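Local coordinates for UDP-N-acetylglucosamine 4,6-dehydratase (Vibrio fischeri, PDB 3PVZ), which probably acts as a lyase that uses NAD to remove water from UDP-N-acetylglucosamine, a sugar nucleotide used in bacterial polysaccharide synthesis, at residues Gly208-Gly213 / Val225-Ile230; Ile273-Leu278 / Cys309-Ser314; Glu284-Glu289 / Arg295-Thr300. All blocks are in the same frame, centred on the assembly; numbering follows the deposited sequence. Where two conformers were deposited one is given.

Interaction 1 (Gly208-Gly213 / Val225-Ile230); sequences GSLLHG and VAPNDI
Ser209 OG, beside the Leu210 that carries the contact with Pro227, is held from two directions: it accepts a hydrogen bond from His212 N at 3.0 Å, close to straight at 164°, and is also hydrogen-bonded to Ser206 O. This makes Ser209 the N-cap of helix 210-219, which packs beside strand 224-227, an edge strand of a small three-stranded parallel sheet. Serine suits the position because its short hydroxyl can turn back to an amide of the first helical turn, which has no helical carbonyl to bond to, and still reach the loop before it. The same residue also starts the helical pattern through its backbone, with Gly213 N bonded to Ser209 O at 2.9 Å. Just upstream, Gly208 takes a positive phi (79°), a conformation that glycine adopts readily. Its neighbour's carbonyl, Ser209 O, receives a hydrogen bond from Arg78 NH1 of the second subunit, so this helix start lies at the dimer interface.

With the helix start fixed, Leu210 points its side chain from the first turn at the strand. Leucine is long enough to span the gap, since the nearest alpha carbons across it, Leu210 CA and Ala226 CA, lie 7.5 Å apart. Phe270 of helix 270-280 also touches this leucine. The surface joined here is small and largely apolar, with no hydrogen bond crossing it. Proline offers a compact hydrocarbon edge, and the end of the leucine abuts the CD corner of the proline ring. One branch of the leucine, CD2, lies 3.9 Å from Val225 O, while the other branch, CD1, presses on Pro227 CD at 3.4 Å, tighter than ordinary carbon packing.

Interaction 2 (Ile273-Leu278 / Cys309-Ser314); sequences IAVKYL and CLFTSS
The side chains of Leu278, Cys309 and Phe311 all leave the backbone with their gamma atom opposite the carbonyl carbon, and this shared torsion (chi1 -70° in Leu278, -65° in Cys309) directs the three side chains into the space between helix and strand. On Val275, chi1 of 180° puts CG1 opposite the backbone N and leaves CG2 as the branch that meets the Phe311 ring.

The phenyl group is the main projection from the strand. Ala274 CB approaches it obliquely, 4.0 Å from Phe311 CE1, and Val275 CG2 does likewise, 3.9 Å from Phe311 CZ, with the valine side chain crossing the phenylalanine at about a right angle. A small alanine lets the ring come close to the helix backbone, whereas the valine's CG2 branch rests against the outer CZ-CE2 part of the ring. One face of the ring is also touched near its rim by Cys309 CB, 3.4 Å above the plane. Two residues apart on a strand, Cys309 and Phe311 point to the same side, and both face the helix.

One helical turn beyond Ala274, Leu278 CD1 lies 3.4 Å from Cys309 SG, a close approach for carbon and sulfur. Leucine supplies reach here, and the slim, weakly polar thiol fits against its methyl in a buried setting. Nothing but apolar packing links the two segments.

Helix 270-280 lies on one face of the three-stranded parallel sheet 224-227, 306-312 and 284-287, running nearly antiparallel to the central strand (161°) with the segment axes 10.8 Å apart. Helix 210-219 packs against the same helix through Phe214 and Ile218, while Ile224 and Pro285, from the strands flanking 306-312, extend the apolar layer around Ala274 and Val275.

Interaction 3 (Glu284-Glu289 / Arg295-Thr300); sequences EPHLCE and RELAKT
Between residues 284-289 and 295-300, the contact runs through one methyl, Leu297 CD1, and it has two neighbours: Cys288 SG at 3.8 Å and His286 CD2 at 4.0 Å. The imidazole receives the methyl obliquely, and the two side chains cross at about a right angle. Leucine suits this place because a flexible, purely apolar arm can fill the corner between sulfur and ring; cysteine is small enough to sit buried beside it.

The next shell lines that corner. With CG opposite the backbone N of His286 (chi1 -174°), the ring lies between strand and helix and presents its rim to the cysteine two residues on: Cys288 SG lies in the ring plane at the edge, 3.9 Å from His286 CD2. Histidine fits because its flat imidazole offers carbon surface to Leu297 while its rim meets the sulfur. Lys306 and Leu301 also touch the histidine, and Pro308 touches the cysteine.

Strand 284-287, helix 291-300 and strand 306-312 form a beta-alpha-beta unit, and the leucine joins its first strand to the crossover helix, which packs beside this edge strand. The loop after the strand is tied to the first turn of the helix by a hydrogen bond between Glu289 N and Glu293 OE1.

Farther out, polar side chains occupy other sides of the helix. Lys299 NZ makes a salt bridge with Glu296 OE1 at 2.8 Å, approaching the syn side of the carboxylate 24° from its plane. Arg295, long and rich in N-H groups, forms a salt bridge with Glu291 through NH2 and reaches the second subunit, where its NE bonds to Ser82 O and its NH2 to Arg81 O.

Overall arrangement
All three contacts meet at one small parallel sheet, ordered 224-227, 306-312, 284-287, with strand 306-312 in the centre. Interaction 1 uses one outer strand and interaction 3 the other; interaction 2 uses the central strand. Their centres lie about 7 Å apart (1 and 2), 12 Å (2 and 3) and 17 Å (1 and 3). Backbone bonds bridge them: Asn228 N probably bonds to Thr312 O at 2.8 Å, and Cys309 N to His286 O at 2.7 Å. Interaction 1 comes nearest the cofactor, the Leu210 side chain being about 10 Å from a bound NAD, while interactions 2 and 3 lie away from the NAD-binding residues.

Interaction 1 (Gly208-Gly213 / Val225-Ile230)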
ATOM      1  N   GLY A 208      -8.063  -4.104  -3.065  1.00 37.76           N
ATOM      2  CA  GLY A 208      -8.634  -2.907  -3.632  1.00 38.96           C
ATOM      3  C   GLY A 208      -9.838  -3.087  -4.576  1.00 39.49           C
ATOM      4  O   GLY A 208     -10.475  -2.108  -4.923  1.00 39.71           O
ATOM      5  N   SER A 209     -10.125  -4.313  -5.006  1.00 39.70           N
ATOM      6  CA  SER A 209     -11.219  -4.585  -5.937  1.00 40.16           C
ATOM      7  C   SER A 209     -12.567  -4.556  -5.208  1.00 41.27           C
ATOM      8  O   SER A 209     -12.640  -4.699  -3.986  1.00 40.82           O
ATOM      9  CB  SER A 209     -11.047  -5.959  -6.551  1.00 39.20           C
ATOM     10  OG  SER A 209     -11.392  -7.017  -5.632  1.00 38.86           O
ATOM     11  N   LEU A 210     -13.632  -4.399  -5.981  1.00 42.55           N
ATOM     12  CA  LEU A 210     -14.981  -4.507  -5.461  1.00 44.31           C
ATOM     13  C   LEU A 210     -15.194  -5.798  -4.678  1.00 43.68           C
ATOM     14  O   LEU A 210     -15.804  -5.798  -3.622  1.00 44.30           O
ATOM     15  CB  LEU A 210     -15.998  -4.390  -6.592  1.00 45.62           C
ATOM     16  CG  LEU A 210     -16.790  -3.099  -6.746  1.00 49.28           C
ATOM     17  CD1 LEU A 210     -17.922  -3.325  -7.802  1.00 50.08           C
ATOM     18  CD2 LEU A 210     -17.400  -2.629  -5.391  1.00 51.23           C
ATOM     19  N   LEU A 211     -14.688  -6.896  -5.202  1.00 42.99           N
ATOM     20  CA  LEU A 211     -14.840  -8.182  -4.556  1.00 43.13           C
ATOM     21  C   LEU A 211     -14.133  -8.196  -3.215  1.00 42.86           C
ATOM     22  O   LEU A 211     -14.645  -8.722  -2.251  1.00 42.99           O
ATOM     23  CB  LEU A 211     -14.291  -9.303  -5.434  1.00 42.47           C
ATOM     24  CG  LEU A 211     -15.317 -10.086  -6.247  1.00 44.52           C
ATOM     25  CD1 LEU A 211     -16.097  -9.219  -7.278  1.00 43.41           C
ATOM     26  CD2 LEU A 211     -14.599 -11.231  -6.937  1.00 44.12           C
ATOM     27  N   HIS A 212     -12.937  -7.631  -3.170  1.00 42.11           N
ATOM     28  CA  HIS A 212     -12.209  -7.526  -1.927  1.00 42.45           C
ATOM     29  C   HIS A 212     -13.045  -6.682  -0.965  1.00 42.86           C
ATOM     30  O   HIS A 212     -13.100  -6.959   0.226  1.00 42.25           O
ATOM     31  CB  HIS A 212     -10.833  -6.895  -2.162  1.00 41.96           C
ATOM     32  CG  HIS A 212     -10.144  -6.491  -0.917  1.00 43.06           C
ATOM     33  ND1 HIS A 212      -9.368  -7.364  -0.188  1.00 45.35           N
ATOM     34  CD2 HIS A 212     -10.132  -5.313  -0.245  1.00 47.00           C
ATOM     35  CE1 HIS A 212      -8.890  -6.734   0.872  1.00 45.15           C
ATOM     36  NE2 HIS A 212      -9.341  -5.489   0.860  1.00 46.03           N
ATOM     37  N   GLY A 213     -13.672  -5.647  -1.504  1.00 43.27           N
ATOM     38  CA  GLY A 213     -14.648  -4.877  -0.752  1.00 45.13           C
ATOM     39  C   GLY A 213     -15.768  -5.720  -0.115  1.00 45.52           C
ATOM     40  O   GLY A 213     -16.162  -5.451   1.023  1.00 45.13           O
ATOM     41  N   VAL A 225     -22.552  -3.451  -1.876  1.00 49.23           N
ATOM     42  CA  VAL A 225     -22.894  -2.547  -2.955  1.00 49.89           C
ATOM     43  C   VAL A 225     -22.214  -3.068  -4.219  1.00 48.42           C
ATOM     44  O   VAL A 225     -21.046  -3.389  -4.199  1.00 47.83           O
ATOM     45  CB  VAL A 225     -22.414  -1.108  -2.609  1.00 50.57           C
ATOM     46  CG1 VAL A 225     -22.404  -0.198  -3.837  1.00 52.52           C
ATOM     47  CG2 VAL A 225     -23.285  -0.497  -1.516  1.00 51.78           C
ATOM     48  N   ALA A 226     -22.942  -3.203  -5.314  1.00 48.72           N
ATOM     49  CA  ALA A 226     -22.374  -3.809  -6.521  1.00 47.63           C
ATOM     50  C   ALA A 226     -23.190  -3.477  -7.746  1.00 49.14           C
ATOM     51  O   ALA A 226     -24.412  -3.610  -7.719  1.00 48.74           O
ATOM     52  CB  ALA A 226     -22.312  -5.285  -6.372  1.00 47.28           C
ATOM     53  N   PRO A 227     -22.513  -3.078  -8.846  1.00 49.14           N
ATOM     54  CA  PRO A 227     -23.218  -2.858 -10.087  1.00 49.68           C
ATOM     55  C   PRO A 227     -23.918  -4.126 -10.586  1.00 49.89           C
ATOM     56  O   PRO A 227     -23.345  -5.212 -10.502  1.00 48.81           O
ATOM     57  CB  PRO A 227     -22.117  -2.442 -11.071  1.00 49.60           C
ATOM     58  CG  PRO A 227     -20.930  -2.061 -10.246  1.00 49.21           C
ATOM     59  CD  PRO A 227     -21.067  -2.784  -8.946  1.00 48.66           C
ATOM     60  N   ASN A 228     -25.148  -3.990 -11.094  1.00 50.26           N
ATOM     61  CA  ASN A 228     -25.792  -5.134 -11.682  1.00 50.79           C
ATOM     62  C   ASN A 228     -25.702  -5.078 -13.173  1.00 50.75           C
ATOM     63  O   ASN A 228     -26.153  -6.008 -13.813  1.00 51.34           O
ATOM     64  CB  ASN A 228     -27.236  -5.361 -11.181  1.00 51.92           C
ATOM     65  CG  ASN A 228     -28.165  -4.182 -11.436  1.00 54.19           C
ATOM     66  OD1 ASN A 228     -27.852  -3.261 -12.196  1.00 53.43           O
ATOM     67  ND2 ASN A 228     -29.341  -4.223 -10.806  1.00 56.34           N
ATOM     68  N   ASP A 229     -25.069  -4.032 -13.719  1.00 50.69           N
ATOM     69  CA  ASP A 229     -25.012  -3.834 -15.188  1.00 52.19           C
ATOM     70  C   ASP A 229     -23.592  -3.828 -15.801  1.00 51.16           C
ATOM     71  O   ASP A 229     -23.394  -3.437 -16.948  1.00 50.93           O
ATOM     72  CB  ASP A 229     -25.768  -2.557 -15.581  1.00 53.05           C
ATOM     73  CG  ASP A 229     -25.113  -1.289 -15.034  1.00 55.06           C
ATOM     74  OD1 ASP A 229     -24.172  -1.390 -14.188  1.00 54.89           O
ATOM     75  OD2 ASP A 229     -25.558  -0.188 -15.444  1.00 54.61           O
ATOM     76  N   ILE A 230     -22.617  -4.277 -15.031  1.00 50.73           N
ATOM     77  CA  ILE A 230     -21.234  -4.434 -15.495  1.00 50.22           C
ATOM     78  C   ILE A 230     -20.870  -5.921 -15.338  1.00 49.66           C
ATOM     79  O   ILE A 230     -20.951  -6.484 -14.239  1.00 49.12           O
ATOM     80  CB  ILE A 230     -20.248  -3.563 -14.655  1.00 50.18           C
ATOM     81  CG1 ILE A 230     -20.732  -2.108 -14.566  1.00 51.93           C
ATOM     82  CG2 ILE A 230     -18.818  -3.592 -15.217  1.00 49.39           C
ATOM     83  CD1 ILE A 230     -20.992  -1.490 -15.889  1.00 53.66           C
TER

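Interaction 2 (Ile273-Leu278 / Cys309-Ser314)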
ATOM      1  N   ILE A 273     -21.967 -12.068  -8.583  1.00 44.67           N
ATOM      2  CA  ILE A 273     -20.927 -12.630  -7.702  1.00 44.18           C
ATOM      3  C   ILE A 273     -21.294 -12.385  -6.257  1.00 44.12           C
ATOM      4  O   ILE A 273     -21.150 -13.282  -5.454  1.00 44.14           O
ATOM      5  CB  ILE A 273     -19.530 -12.034  -7.915  1.00 43.37           C
ATOM      6  CG1 ILE A 273     -19.008 -12.262  -9.338  1.00 44.52           C
ATOM      7  CG2 ILE A 273     -18.519 -12.634  -6.915  1.00 43.06           C
ATOM      8  CD1 ILE A 273     -18.909 -13.690  -9.762  1.00 45.26           C
ATOM      9  N   ALA A 274     -21.778 -11.190  -5.917  1.00 44.58           N
ATOM     10  CA  ALA A 274     -22.180 -10.914  -4.523  1.00 45.84           C
ATOM     11  C   ALA A 274     -23.238 -11.904  -4.012  1.00 47.37           C
ATOM     12  O   ALA A 274     -23.088 -12.493  -2.953  1.00 48.23           O
ATOM     13  CB  ALA A 274     -22.672  -9.448  -4.343  1.00 45.22           C
ATOM     14  N   VAL A 275     -24.296 -12.099  -4.772  1.00 49.11           N
ATOM     15  CA  VAL A 275     -25.319 -13.059  -4.381  1.00 50.81           C
ATOM     16  C   VAL A 275     -24.701 -14.454  -4.155  1.00 51.77           C
ATOM     17  O   VAL A 275     -24.864 -15.028  -3.078  1.00 51.84           O
ATOM     18  CB  VAL A 275     -26.430 -13.122  -5.414  1.00 51.34           C
ATOM     19  CG1 VAL A 275     -27.466 -14.112  -5.000  1.00 52.32           C
ATOM     20  CG2 VAL A 275     -27.048 -11.744  -5.589  1.00 51.14           C
ATOM     21  N   LYS A 276     -23.933 -14.972  -5.126  1.00 52.20           N
ATOM     22  CA  LYS A 276     -23.280 -16.278  -4.948  1.00 52.84           C
ATOM     23  C   LYS A 276     -22.471 -16.341  -3.668  1.00 52.64           C
ATOM     24  O   LYS A 276     -22.441 -17.370  -2.994  1.00 52.78           O
ATOM     25  CB  LYS A 276     -22.352 -16.609  -6.112  1.00 52.35           C
ATOM     26  CG  LYS A 276     -23.079 -17.171  -7.309  1.00 56.08           C
ATOM     27  CD  LYS A 276     -22.285 -16.957  -8.620  1.00 58.49           C
ATOM     28  CE  LYS A 276     -23.208 -16.955  -9.864  1.00 60.96           C
ATOM     29  NZ  LYS A 276     -23.582 -18.323 -10.349  1.00 62.71           N
ATOM     30  N   TYR A 277     -21.804 -15.231  -3.372  1.00 52.44           N
ATOM     31  CA  TYR A 277     -20.868 -15.137  -2.288  1.00 52.83           C
ATOM     32  C   TYR A 277     -21.591 -15.094  -0.932  1.00 54.27           C
ATOM     33  O   TYR A 277     -21.178 -15.765   0.012  1.00 53.68           O
ATOM     34  CB  TYR A 277     -19.998 -13.912  -2.525  1.00 52.08           C
ATOM     35  CG  TYR A 277     -19.054 -13.565  -1.416  1.00 53.16           C
ATOM     36  CD1 TYR A 277     -18.089 -14.454  -0.981  1.00 54.79           C
ATOM     37  CD2 TYR A 277     -19.115 -12.326  -0.818  1.00 54.92           C
ATOM     38  CE1 TYR A 277     -17.223 -14.124   0.028  1.00 54.61           C
ATOM     39  CE2 TYR A 277     -18.268 -11.990   0.180  1.00 55.86           C
ATOM     40  CZ  TYR A 277     -17.324 -12.880   0.602  1.00 55.89           C
ATOM     41  OH  TYR A 277     -16.502 -12.486   1.611  1.00 56.28           O
ATOM     42  N   LEU A 278     -22.679 -14.334  -0.862  1.00 55.98           N
ATOM     43  CA  LEU A 278     -23.540 -14.315   0.329  1.00 57.59           C
ATOM     44  C   LEU A 278     -24.174 -15.674   0.599  1.00 59.68           C
ATOM     45  O   LEU A 278     -24.264 -16.078   1.732  1.00 60.67           O
ATOM     46  CB  LEU A 278     -24.633 -13.264   0.187  1.00 57.63           C
ATOM     47  CG  LEU A 278     -24.146 -11.826   0.255  1.00 55.66           C
ATOM     48  CD1 LEU A 278     -25.238 -10.837  -0.137  1.00 54.98           C
ATOM     49  CD2 LEU A 278     -23.633 -11.538   1.640  1.00 54.30           C
ATOM     50  N   CYS A 309     -28.423  -5.564   0.375  1.00 59.39           N
ATOM     51  CA  CYS A 309     -27.704  -5.353  -0.845  1.00 59.16           C
ATOM     52  C   CYS A 309     -28.274  -4.187  -1.607  1.00 59.99           C
ATOM     53  O   CYS A 309     -29.484  -3.939  -1.632  1.00 60.89           O
ATOM     54  CB  CYS A 309     -27.757  -6.590  -1.730  1.00 58.92           C
ATOM     55  SG  CYS A 309     -26.923  -8.011  -1.044  1.00 59.84           S
ATOM     56  N   LEU A 310     -27.368  -3.484  -2.263  1.00 59.96           N
ATOM     57  CA  LEU A 310     -27.712  -2.343  -3.056  1.00 60.71           C
ATOM     58  C   LEU A 310     -27.085  -2.516  -4.409  1.00 59.35           C
ATOM     59  O   LEU A 310     -25.905  -2.235  -4.619  1.00 58.29           O
ATOM     60  CB  LEU A 310     -27.221  -1.090  -2.367  1.00 61.47           C
ATOM     61  CG  LEU A 310     -27.881   0.169  -2.908  1.00 65.24           C
ATOM     62  CD1 LEU A 310     -28.367   1.099  -1.759  1.00 67.71           C
ATOM     63  CD2 LEU A 310     -26.903   0.864  -3.855  1.00 66.92           C
ATOM     64  N   PHE A 311     -27.884  -3.018  -5.328  1.00 59.30           N
ATOM     65  CA  PHE A 311     -27.392  -3.317  -6.651  1.00 58.34           C
ATOM     66  C   PHE A 311     -27.720  -2.171  -7.585  1.00 59.47           C
ATOM     67  O   PHE A 311     -28.855  -1.895  -7.876  1.00 61.50           O
ATOM     68  CB  PHE A 311     -27.926  -4.654  -7.101  1.00 57.70           C
ATOM     69  CG  PHE A 311     -27.477  -5.811  -6.228  1.00 56.14           C
ATOM     70  CD1 PHE A 311     -26.193  -5.851  -5.688  1.00 56.50           C
ATOM     71  CD2 PHE A 311     -28.322  -6.871  -5.965  1.00 56.04           C
ATOM     72  CE1 PHE A 311     -25.773  -6.931  -4.907  1.00 54.03           C
ATOM     73  CE2 PHE A 311     -27.908  -7.943  -5.187  1.00 55.14           C
ATOM     74  CZ  PHE A 311     -26.635  -7.975  -4.667  1.00 55.08           C
ATOM     75  N   THR A 312     -26.670  -1.501  -8.030  1.00 59.51           N
ATOM     76  CA  THR A 312     -26.763  -0.216  -8.696  0.60 60.33           C
ATOM     77  C   THR A 312     -26.632  -0.390 -10.198  1.00 60.06           C
ATOM     78  O   THR A 312     -26.196  -1.421 -10.659  1.00 59.37           O
ATOM     79  CB  THR A 312     -25.626   0.728  -8.165  0.60 60.07           C
ATOM     80  OG1 THR A 312     -26.117   2.065  -8.064  0.60 61.95           O
ATOM     81  CG2 THR A 312     -24.358   0.682  -9.063  0.60 58.62           C
ATOM     82  N   SER A 313     -27.003   0.635 -10.941  1.00 61.44           N
ATOM     83  CA  SER A 313     -26.815   0.672 -12.386  1.00 62.06           C
ATOM     84  C   SER A 313     -26.623   2.139 -12.808  1.00 63.74           C
ATOM     85  O   SER A 313     -26.899   3.049 -12.019  1.00 64.16           O
ATOM     86  CB  SER A 313     -28.026   0.056 -13.091  1.00 62.86           C
ATOM     87  OG  SER A 313     -29.181   0.801 -12.825  1.00 62.16           O
ATOM     88  N   SER A 314     -26.150   2.375 -14.028  1.00 64.38           N
ATOM     89  CA  SER A 314     -25.887   3.740 -14.472  1.00 65.96           C
ATOM     90  C   SER A 314     -26.240   3.927 -15.943  1.00 67.35           C
ATOM     91  O   SER A 314     -25.642   3.280 -16.803  1.00 67.54           O
ATOM     92  CB  SER A 314     -24.409   4.063 -14.247  1.00 65.36           C
ATOM     93  OG  SER A 314     -23.633   3.464 -15.262  1.00 64.78           O
TER

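Interaction 3 (Glu284-Glu289 / Arg295-Thr300)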
ATOM      1  N   GLU A 284     -28.966 -14.730   2.787  1.00 69.45           N
ATOM      2  CA  GLU A 284     -29.848 -14.443   1.662  1.00 70.35           C
ATOM      3  C   GLU A 284     -29.846 -12.936   1.423  1.00 69.61           C
ATOM      4  O   GLU A 284     -29.986 -12.155   2.369  1.00 69.60           O
ATOM      5  CB  GLU A 284     -31.272 -14.980   1.882  1.00 72.33           C
ATOM      6  CG  GLU A 284     -31.489 -16.459   1.452  1.00 74.41           C
ATOM      7  CD  GLU A 284     -31.347 -16.706  -0.060  1.00 75.92           C
ATOM      8  OE1 GLU A 284     -30.567 -17.607  -0.444  1.00 77.35           O
ATOM      9  OE2 GLU A 284     -32.017 -16.016  -0.867  1.00 78.34           O
ATOM     10  N   PRO A 285     -29.639 -12.521   0.163  1.00 68.54           N
ATOM     11  CA  PRO A 285     -29.599 -11.104  -0.163  1.00 68.49           C
ATOM     12  C   PRO A 285     -30.948 -10.419   0.059  1.00 70.06           C
ATOM     13  O   PRO A 285     -31.970 -10.966  -0.319  1.00 69.81           O
ATOM     14  CB  PRO A 285     -29.259 -11.101  -1.654  1.00 67.91           C
ATOM     15  CG  PRO A 285     -28.667 -12.400  -1.916  1.00 67.19           C
ATOM     16  CD  PRO A 285     -29.284 -13.356  -0.994  1.00 67.71           C
ATOM     17  N   HIS A 286     -30.939  -9.242   0.678  1.00 70.88           N
ATOM     18  CA  HIS A 286     -32.122  -8.406   0.748  1.00 72.93           C
ATOM     19  C   HIS A 286     -31.881  -7.224  -0.162  1.00 73.19           C
ATOM     20  O   HIS A 286     -30.987  -6.422   0.094  1.00 71.88           O
ATOM     21  CB  HIS A 286     -32.382  -7.911   2.174  1.00 73.77           C
ATOM     22  CG  HIS A 286     -33.672  -7.155   2.325  1.00 76.40           C
ATOM     23  ND1 HIS A 286     -34.858  -7.764   2.691  1.00 78.55           N
ATOM     24  CD2 HIS A 286     -33.965  -5.844   2.146  1.00 77.68           C
ATOM     25  CE1 HIS A 286     -35.821  -6.861   2.730  1.00 79.15           C
ATOM     26  NE2 HIS A 286     -35.308  -5.688   2.408  1.00 79.53           N
ATOM     27  N   LEU A 287     -32.669  -7.116  -1.225  1.00 74.28           N
ATOM     28  CA  LEU A 287     -32.547  -5.996  -2.156  0.60 74.92           C
ATOM     29  C   LEU A 287     -33.115  -4.722  -1.536  1.00 76.35           C
ATOM     30  O   LEU A 287     -34.312  -4.621  -1.281  1.00 77.44           O
ATOM     31  CB  LEU A 287     -33.239  -6.310  -3.486  0.60 75.43           C
ATOM     32  CG  LEU A 287     -32.340  -6.845  -4.614  0.60 74.99           C
ATOM     33  CD1 LEU A 287     -32.946  -8.083  -5.287  0.60 75.06           C
ATOM     34  CD2 LEU A 287     -32.050  -5.741  -5.646  0.60 74.82           C
ATOM     35  N   CYS A 288     -32.242  -3.760  -1.265  1.00 77.22           N
ATOM     36  CA  CYS A 288     -32.654  -2.453  -0.781  1.00 79.45           C
ATOM     37  C   CYS A 288     -32.655  -1.503  -1.946  1.00 80.73           C
ATOM     38  O   CYS A 288     -31.984  -1.731  -2.948  1.00 80.31           O
ATOM     39  CB  CYS A 288     -31.684  -1.920   0.267  1.00 78.94           C
ATOM     40  SG  CYS A 288     -31.363  -3.043   1.618  1.00 79.04           S
ATOM     41  N   GLU A 289     -33.371  -0.402  -1.785  1.00 83.44           N
ATOM     42  CA  GLU A 289     -33.487   0.591  -2.837  1.00 84.94           C
ATOM     43  C   GLU A 289     -32.968   1.939  -2.362  1.00 86.14           C
ATOM     44  O   GLU A 289     -33.326   2.964  -2.946  1.00 87.53           O
ATOM     45  CB  GLU A 289     -34.946   0.719  -3.273  1.00 86.60           C
ATOM     46  CG  GLU A 289     -35.865   1.285  -2.186  1.00 88.20           C
ATOM     47  CD  GLU A 289     -37.324   1.252  -2.582  1.00 90.78           C
ATOM     48  OE1 GLU A 289     -37.620   1.148  -3.797  1.00 90.87           O
ATOM     49  OE2 GLU A 289     -38.172   1.333  -1.666  1.00 91.70           O
ATOM     50  N   ARG A 295     -28.248   1.099   5.398  1.00 82.26           N
ATOM     51  CA  ARG A 295     -27.448   1.325   6.600  1.00 82.03           C
ATOM     52  C   ARG A 295     -28.213   0.867   7.839  1.00 82.60           C
ATOM     53  O   ARG A 295     -27.659   0.173   8.689  1.00 82.33           O
ATOM     54  CB  ARG A 295     -27.036   2.801   6.727  1.00 82.42           C
ATOM     55  CG  ARG A 295     -25.923   3.059   7.745  1.00 82.32           C
ATOM     56  CD  ARG A 295     -25.463   4.534   7.752  1.00 83.17           C
ATOM     57  NE  ARG A 295     -24.748   4.907   6.524  1.00 82.49           N
ATOM     58  CZ  ARG A 295     -25.234   5.632   5.509  1.00 83.62           C
ATOM     59  NH1 ARG A 295     -26.477   6.113   5.521  1.00 85.95           N
ATOM     60  NH2 ARG A 295     -24.459   5.883   4.456  1.00 82.26           N
ATOM     61  N   GLU A 296     -29.485   1.237   7.924  1.00 83.60           N
ATOM     62  CA  GLU A 296     -30.325   0.820   9.042  1.00 84.55           C
ATOM     63  C   GLU A 296     -30.591  -0.685   9.038  1.00 83.50           C
ATOM     64  O   GLU A 296     -30.565  -1.326  10.082  1.00 83.42           O
ATOM     65  CB  GLU A 296     -31.655   1.591   9.036  1.00 86.57           C
ATOM     66  CG  GLU A 296     -31.519   3.064   9.438  1.00 88.65           C
ATOM     67  CD  GLU A 296     -31.535   3.275  10.957  1.00 91.27           C
ATOM     68  OE1 GLU A 296     -30.436   3.394  11.558  1.00 91.02           O
ATOM     69  OE2 GLU A 296     -32.646   3.319  11.544  1.00 93.51           O
ATOM     70  N   LEU A 297     -30.845  -1.255   7.867  1.00 82.63           N
ATOM     71  CA  LEU A 297     -31.147  -2.679   7.796  1.00 82.20           C
ATOM     72  C   LEU A 297     -29.936  -3.560   8.139  1.00 81.29           C
ATOM     73  O   LEU A 297     -30.107  -4.673   8.630  1.00 80.90           O
ATOM     74  CB  LEU A 297     -31.728  -3.035   6.430  1.00 81.97           C
ATOM     75  CG  LEU A 297     -33.072  -2.373   6.092  1.00 82.51           C
ATOM     76  CD1 LEU A 297     -33.525  -2.778   4.703  1.00 80.34           C
ATOM     77  CD2 LEU A 297     -34.140  -2.723   7.120  1.00 82.60           C
ATOM     78  N   ALA A 298     -28.729  -3.042   7.916  1.00 80.60           N
ATOM     79  CA  ALA A 298     -27.494  -3.770   8.214  1.00 80.26           C
ATOM     80  C   ALA A 298     -27.284  -4.093   9.707  1.00 81.21           C
ATOM     81  O   ALA A 298     -26.564  -5.035  10.051  1.00 80.13           O
ATOM     82  CB  ALA A 298     -26.300  -2.989   7.684  1.00 79.12           C
ATOM     83  N   LYS A 299     -27.911  -3.318  10.589  1.00 83.44           N
ATOM     84  CA  LYS A 299     -27.753  -3.517  12.047  1.00 84.57           C
ATOM     85  C   LYS A 299     -28.435  -4.799  12.527  1.00 85.00           C
ATOM     86  O   LYS A 299     -27.890  -5.507  13.380  1.00 84.96           O
ATOM     87  CB  LYS A 299     -28.336  -2.340  12.853  1.00 85.97           C
ATOM     88  CG  LYS A 299     -28.085  -0.947  12.278  1.00 86.84           C
ATOM     89  CD  LYS A 299     -28.271   0.144  13.330  1.00 88.84           C
ATOM     90  CE  LYS A 299     -28.160   1.531  12.703  1.00 89.58           C
ATOM     91  NZ  LYS A 299     -28.734   2.592  13.581  1.00 91.40           N
ATOM     92  N   THR A 300     -29.604  -5.090  11.951  1.00 85.60           N
ATOM     93  CA  THR A 300     -30.457  -6.174  12.450  0.50 86.32           C
ATOM     94  C   THR A 300     -30.598  -7.389  11.524  1.00 85.79           C
ATOM     95  O   THR A 300     -30.863  -8.494  12.014  1.00 86.10           O
ATOM     96  CB  THR A 300     -31.869  -5.656  12.796  0.50 87.88           C
ATOM     97  OG1 THR A 300     -32.590  -6.671  13.508  0.50 88.50           O
ATOM     98  CG2 THR A 300     -32.631  -5.258  11.536  0.50 88.08           C
TER